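Local coordinates for protein nicotinate-nucleotide pyrophosphorylase (Pyrococcus furiosus, PDB 2I14) that probably catalyses the ATP-dependent joining of nicotinate to phosphoribosyl pyrophosphate, giving nicotinate mononucleotide for NAD biosynthesis, at residues A69-P83 and L360-F374. Residues are numbered along the deposited sequence; the frame is centred on the assembly and turned at random.
Sequences AKLLEGIPVNVYAMP and LLKPIIENGEIVVEF
With CG1 anti to the backbone N (chi1 -175°), V79 turns that methyl to CG1 of I364 and its CG2 to I365; I364 has CG1 between its backbone N and carbonyl carbon (chi1 81°), and CD1, carried on from there, meets A69 CB at 3.7 Å. Two residues of one strand, I364 and I365, lie across from V79 alone, a classic beta bulge in a large antiparallel sheet where strand 77-81 runs between strands 95-98 and 357-365. V79 O accepts two backbone donors, I364 N at 2.9 Å and I365 N at 3.2 Å. Past the bulge, A81 and K362 exchange a pair of backbone bonds. The end of helix 65-72 packs through A69 and L72 on the bulged strand and on F374 beyond it, A69 CB lying 3.5 Å from F374 CZ. At the other end, the type I' turn E366-E369 docks on the loop 73-76. N78 OD1 takes the turn's N367 N at 3.0 Å, nearly along the C=O axis; with alanine at this position, the N367 N-H would probably lose its acceptor and the turn one of its ties to the strand. Y80 CD2 lies obliquely against P363 CG, and its OH is hydrogen-bonded to E98 OE2. G368 O receives G74 N on an in-plane lone pair at 2.7 Å.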
loop_
_atom_site.group_PDB
_atom_site.type_symbol
_atom_site.label_atom_id
_atom_site.label_comp_id
_atom_site.label_asym_id
_atom_site.label_seq_id
_atom_site.Cartn_x
_atom_site.Cartn_y
_atom_site.Cartn_z
ATOM N N ALA A 69 -22.397 -39.365 -11.508
ATOM C CA ALA A 69 -22.597 -40.696 -12.045
ATOM C C ALA A 69 -24.109 -40.968 -12.059
ATOM O O ALA A 69 -24.658 -41.463 -13.042
ATOM C CB ALA A 69 -21.865 -41.718 -11.189
ATOM N N LYS A 70 -24.780 -40.616 -10.972
ATOM C CA LYS A 70 -26.219 -40.818 -10.870
ATOM C C LYS A 70 -26.991 -39.945 -11.855
ATOM O O LYS A 70 -28.207 -40.056 -11.958
ATOM C CB LYS A 70 -26.707 -40.519 -9.443
ATOM C CG LYS A 70 -26.206 -41.492 -8.364
ATOM C CD LYS A 70 -27.289 -42.473 -7.892
ATOM C CE LYS A 70 -27.738 -43.442 -9.003
ATOM N NZ LYS A 70 -28.835 -44.401 -8.589
ATOM N N LEU A 71 -26.293 -39.076 -12.573
ATOM C CA LEU A 71 -26.952 -38.195 -13.540
ATOM C C LEU A 71 -26.758 -38.687 -14.975
ATOM O O LEU A 71 -27.698 -38.694 -15.780
ATOM C CB LEU A 71 -26.402 -36.767 -13.429
ATOM C CG LEU A 71 -26.920 -35.776 -14.482
ATOM C CD1 LEU A 71 -28.279 -35.211 -14.059
ATOM C CD2 LEU A 71 -25.911 -34.661 -14.661
ATOM N N LEU A 72 -25.529 -39.073 -15.298
ATOM C CA LEU A 72 -25.215 -39.568 -16.628
ATOM C C LEU A 72 -25.592 -41.039 -16.727
ATOM O O LEU A 72 -25.365 -41.691 -17.757
ATOM C CB LEU A 72 -23.725 -39.379 -16.919
ATOM C CG LEU A 72 -23.275 -38.030 -17.496
ATOM C CD1 LEU A 72 -24.385 -36.985 -17.366
ATOM C CD2 LEU A 72 -21.995 -37.600 -16.787
ATOM N N GLU A 73 -26.175 -41.552 -15.645
ATOM C CA GLU A 73 -26.606 -42.943 -15.574
ATOM C C GLU A 73 -27.650 -43.229 -16.649
ATOM O O GLU A 73 -28.627 -42.487 -16.787
ATOM C CB GLU A 73 -27.195 -43.237 -14.190
ATOM C CG GLU A 73 -27.592 -44.696 -13.975
ATOM C CD GLU A 73 -28.181 -44.962 -12.590
ATOM O OE1 GLU A 73 -29.206 -44.319 -12.234
ATOM O OE2 GLU A 73 -27.616 -45.820 -11.865
ATOM N N GLY A 74 -27.439 -44.299 -17.409
ATOM C CA GLY A 74 -28.379 -44.653 -18.450
ATOM C C GLY A 74 -28.275 -43.708 -19.623
ATOM O O GLY A 74 -29.282 -43.258 -20.181
ATOM N N ILE A 75 -27.044 -43.394 -19.995
ATOM C CA ILE A 75 -26.812 -42.512 -21.118
ATOM C C ILE A 75 -25.603 -43.019 -21.912
ATOM O O ILE A 75 -24.577 -43.388 -21.337
ATOM C CB ILE A 75 -26.610 -41.056 -20.631
ATOM C CG1 ILE A 75 -27.940 -40.525 -20.083
ATOM C CG2 ILE A 75 -26.097 -40.171 -21.770
ATOM C CD1 ILE A 75 -27.926 -39.058 -19.695
ATOM N N PRO A 76 -25.725 -43.051 -23.249
ATOM C CA PRO A 76 -24.756 -43.490 -24.263
ATOM C C PRO A 76 -23.297 -43.037 -24.125
ATOM O O PRO A 76 -22.652 -42.734 -25.137
ATOM C CB PRO A 76 -25.369 -42.971 -25.559
ATOM C CG PRO A 76 -26.820 -43.038 -25.283
ATOM C CD PRO A 76 -26.931 -42.499 -23.893
ATOM N N VAL A 77 -22.758 -43.019 -22.909
ATOM C CA VAL A 77 -21.381 -42.566 -22.725
ATOM C C VAL A 77 -20.575 -43.259 -21.631
ATOM O O VAL A 77 -21.117 -43.964 -20.783
ATOM C CB VAL A 77 -21.341 -41.056 -22.409
ATOM C CG1 VAL A 77 -21.918 -40.253 -23.568
ATOM C CG2 VAL A 77 -22.117 -40.785 -21.124
ATOM N N ASN A 78 -19.263 -43.038 -21.667
ATOM C CA ASN A 78 -18.356 -43.574 -20.659
ATOM C C ASN A 78 -17.953 -42.406 -19.771
ATOM O O ASN A 78 -17.829 -41.273 -20.241
ATOM C CB ASN A 78 -17.103 -44.172 -21.291
ATOM C CG ASN A 78 -17.402 -45.407 -22.095
ATOM O OD1 ASN A 78 -18.322 -46.160 -21.772
ATOM N ND2 ASN A 78 -16.617 -45.636 -23.143
ATOM N N VAL A 79 -17.750 -42.671 -18.490
ATOM C CA VAL A 79 -17.377 -41.611 -17.575
ATOM C C VAL A 79 -16.237 -42.042 -16.662
ATOM O O VAL A 79 -16.431 -42.827 -15.731
ATOM C CB VAL A 79 -18.577 -41.192 -16.705
ATOM C CG1 VAL A 79 -18.194 -40.003 -15.852
ATOM C CG2 VAL A 79 -19.782 -40.878 -17.577
ATOM N N TYR A 80 -15.038 -41.540 -16.934
ATOM C CA TYR A 80 -13.881 -41.870 -16.104
ATOM C C TYR A 80 -13.737 -40.734 -15.097
ATOM O O TYR A 80 -14.123 -39.594 -15.375
ATOM C CB TYR A 80 -12.616 -41.987 -16.958
ATOM C CG TYR A 80 -12.843 -42.657 -18.295
ATOM C CD1 TYR A 80 -13.601 -42.027 -19.285
ATOM C CD2 TYR A 80 -12.285 -43.903 -18.583
ATOM C CE1 TYR A 80 -13.795 -42.615 -20.533
ATOM C CE2 TYR A 80 -12.469 -44.502 -19.831
ATOM C CZ TYR A 80 -13.225 -43.850 -20.806
ATOM O OH TYR A 80 -13.395 -44.406 -22.062
ATOM N N ALA A 81 -13.199 -41.030 -13.925
ATOM C CA ALA A 81 -13.057 -39.989 -12.923
ATOM C C ALA A 81 -12.015 -40.307 -11.859
ATOM O O ALA A 81 -11.395 -41.374 -11.864
ATOM C CB ALA A 81 -14.405 -39.727 -12.260
ATOM N N MET A 82 -11.815 -39.344 -10.966
ATOM C CA MET A 82 -10.900 -39.493 -9.855
ATOM C C MET A 82 -11.811 -39.857 -8.701
ATOM O O MET A 82 -12.987 -39.516 -8.703
ATOM C CB MET A 82 -10.207 -38.171 -9.521
ATOM C CG MET A 82 -9.168 -37.664 -10.513
ATOM S SD MET A 82 -8.299 -36.208 -9.813
ATOM C CE MET A 82 -7.160 -35.841 -11.148
ATOM N N PRO A 83 -11.292 -40.570 -7.702
ATOM C CA PRO A 83 -12.164 -40.923 -6.578
ATOM C C PRO A 83 -12.609 -39.679 -5.809
ATOM O O PRO A 83 -11.805 -38.797 -5.502
ATOM C CB PRO A 83 -11.292 -41.861 -5.743
ATOM C CG PRO A 83 -9.876 -41.443 -6.101
ATOM C CD PRO A 83 -9.969 -41.205 -7.583
ATOM N N LEU A 360 -5.089 -41.942 -11.733
ATOM C CA LEU A 360 -6.225 -41.426 -10.984
ATOM C C LEU A 360 -7.546 -41.520 -11.744
ATOM O O LEU A 360 -8.587 -41.791 -11.143
ATOM C CB LEU A 360 -5.954 -39.984 -10.542
ATOM C CG LEU A 360 -4.845 -39.795 -9.505
ATOM C CD1 LEU A 360 -4.587 -38.327 -9.267
ATOM C CD2 LEU A 360 -5.251 -40.469 -8.225
ATOM N N LEU A 361 -7.522 -41.298 -13.053
ATOM C CA LEU A 361 -8.755 -41.397 -13.833
ATOM C C LEU A 361 -9.141 -42.871 -13.965
ATOM O O LEU A 361 -8.447 -43.650 -14.623
ATOM C CB LEU A 361 -8.581 -40.801 -15.237
ATOM C CG LEU A 361 -8.608 -39.289 -15.483
ATOM C CD1 LEU A 361 -9.872 -38.699 -14.875
ATOM C CD2 LEU A 361 -7.373 -38.635 -14.899
ATOM N N LYS A 362 -10.248 -43.254 -13.336
ATOM C CA LYS A 362 -10.710 -44.636 -13.385
ATOM C C LYS A 362 -12.131 -44.685 -13.886
ATOM O O LYS A 362 -12.913 -43.781 -13.614
ATOM C CB LYS A 362 -10.655 -45.269 -11.997
ATOM C CG LYS A 362 -9.262 -45.347 -11.387
ATOM C CD LYS A 362 -8.318 -46.156 -12.271
ATOM C CE LYS A 362 -6.934 -46.276 -11.644
ATOM N NZ LYS A 362 -6.966 -47.010 -10.343
ATOM N N PRO A 363 -12.487 -45.745 -14.629
ATOM C CA PRO A 363 -13.843 -45.903 -15.172
ATOM C C PRO A 363 -14.911 -46.000 -14.081
ATOM O O PRO A 363 -14.767 -46.786 -13.137
ATOM C CB PRO A 363 -13.741 -47.194 -15.982
ATOM C CG PRO A 363 -12.325 -47.191 -16.431
ATOM C CD PRO A 363 -11.588 -46.775 -15.181
ATOM N N ILE A 364 -15.970 -45.197 -14.204
ATOM C CA ILE A 364 -17.057 -45.239 -13.225
ATOM C C ILE A 364 -18.401 -45.509 -13.904
ATOM O O ILE A 364 -19.345 -45.967 -13.263
ATOM C CB ILE A 364 -17.157 -43.926 -12.383
ATOM C CG1 ILE A 364 -17.901 -42.848 -13.156
ATOM C CG2 ILE A 364 -15.764 -43.438 -12.002
ATOM C CD1 ILE A 364 -18.354 -41.729 -12.282
ATOM N N ILE A 365 -18.484 -45.212 -15.196
ATOM C CA ILE A 365 -19.700 -45.463 -15.954
ATOM C C ILE A 365 -19.389 -45.985 -17.343
ATOM O O ILE A 365 -18.827 -45.280 -18.184
ATOM C CB ILE A 365 -20.592 -44.211 -16.088
ATOM C CG1 ILE A 365 -21.503 -44.106 -14.866
ATOM C CG2 ILE A 365 -21.428 -44.291 -17.368
ATOM C CD1 ILE A 365 -22.600 -43.068 -14.995
ATOM N N GLU A 366 -19.758 -47.242 -17.567
ATOM C CA GLU A 366 -19.550 -47.891 -18.849
ATOM C C GLU A 366 -20.877 -47.919 -19.606
ATOM O O GLU A 366 -21.807 -48.644 -19.245
ATOM C CB GLU A 366 -19.019 -49.311 -18.637
ATOM C CG GLU A 366 -18.844 -50.092 -19.925
ATOM C CD GLU A 366 -18.018 -49.339 -20.947
ATOM O OE1 GLU A 366 -16.790 -49.222 -20.741
ATOM O OE2 GLU A 366 -18.601 -48.856 -21.952
ATOM N N ASN A 367 -20.954 -47.104 -20.649
ATOM C CA ASN A 367 -22.149 -47.000 -21.465
ATOM C C ASN A 367 -23.416 -46.859 -20.624
ATOM O O ASN A 367 -24.308 -47.699 -20.672
ATOM C CB ASN A 367 -22.257 -48.209 -22.390
ATOM C CG ASN A 367 -23.440 -48.113 -23.331
ATOM O OD1 ASN A 367 -23.672 -47.072 -23.947
ATOM N ND2 ASN A 367 -24.191 -49.202 -23.456
ATOM N N GLY A 368 -23.479 -45.781 -19.851
ATOM C CA GLY A 368 -24.639 -45.525 -19.017
ATOM C C GLY A 368 -24.782 -46.465 -17.840
ATOM O O GLY A 368 -25.753 -46.388 -17.099
ATOM N N GLU A 369 -23.809 -47.346 -17.656
ATOM C CA GLU A 369 -23.855 -48.315 -16.567
ATOM C C GLU A 369 -22.819 -47.979 -15.510
ATOM O O GLU A 369 -21.628 -47.984 -15.795
ATOM C CB GLU A 369 -23.583 -49.719 -17.115
ATOM C CG GLU A 369 -24.616 -50.787 -16.727
ATOM C CD GLU A 369 -26.005 -50.574 -17.358
ATOM O OE1 GLU A 369 -26.862 -51.481 -17.216
ATOM O OE2 GLU A 369 -26.250 -49.512 -17.986
ATOM N N ILE A 370 -23.265 -47.701 -14.290
ATOM C CA ILE A 370 -22.338 -47.357 -13.219
ATOM C C ILE A 370 -21.616 -48.582 -12.685
ATOM O O ILE A 370 -22.111 -49.291 -11.820
ATOM C CB ILE A 370 -23.045 -46.626 -12.060
ATOM C CG1 ILE A 370 -24.126 -47.510 -11.446
ATOM C CG2 ILE A 370 -23.696 -45.359 -12.577
ATOM C CD1 ILE A 370 -24.800 -46.891 -10.227
ATOM N N VAL A 371 -20.422 -48.804 -13.219
ATOM C CA VAL A 371 -19.569 -49.933 -12.865
ATOM C C VAL A 371 -18.886 -49.779 -11.506
ATOM O O VAL A 371 -17.851 -50.396 -11.259
ATOM C CB VAL A 371 -18.470 -50.120 -13.936
ATOM C CG1 VAL A 371 -17.813 -51.489 -13.799
ATOM C CG2 VAL A 371 -19.067 -49.942 -15.323
ATOM N N VAL A 372 -19.456 -48.969 -10.618
ATOM C CA VAL A 372 -18.835 -48.771 -9.308
ATOM C C VAL A 372 -19.785 -48.634 -8.121
ATOM O O VAL A 372 -20.932 -48.199 -8.251
ATOM C CB VAL A 372 -17.915 -47.535 -9.314
ATOM C CG1 VAL A 372 -17.317 -47.323 -7.950
ATOM C CG2 VAL A 372 -16.808 -47.719 -10.326
ATOM N N GLU A 373 -19.277 -49.032 -6.963
ATOM C CA GLU A 373 -19.998 -48.955 -5.700
ATOM C C GLU A 373 -19.448 -47.672 -5.077
ATOM O O GLU A 373 -18.233 -47.480 -4.993
ATOM C CB GLU A 373 -19.652 -50.173 -4.834
ATOM C CG GLU A 373 -20.349 -50.250 -3.478
ATOM C CD GLU A 373 -19.826 -51.411 -2.622
ATOM O OE1 GLU A 373 -20.248 -51.529 -1.451
ATOM O OE2 GLU A 373 -18.993 -52.207 -3.118
ATOM N N PHE A 374 -20.331 -46.784 -4.649
ATOM C CA PHE A 374 -19.872 -45.526 -4.087
ATOM C C PHE A 374 -19.766 -45.487 -2.581
ATOM O O PHE A 374 -20.755 -45.653 -1.869
ATOM C CB PHE A 374 -20.756 -44.384 -4.585
ATOM C CG PHE A 374 -20.670 -44.172 -6.068
ATOM C CD1 PHE A 374 -21.580 -44.782 -6.928
ATOM C CD2 PHE A 374 -19.628 -43.423 -6.612
ATOM C CE1 PHE A 374 -21.450 -44.653 -8.316
ATOM C CE2 PHE A 374 -19.484 -43.285 -7.995
ATOM C CZ PHE A 374 -20.395 -43.902 -8.851
#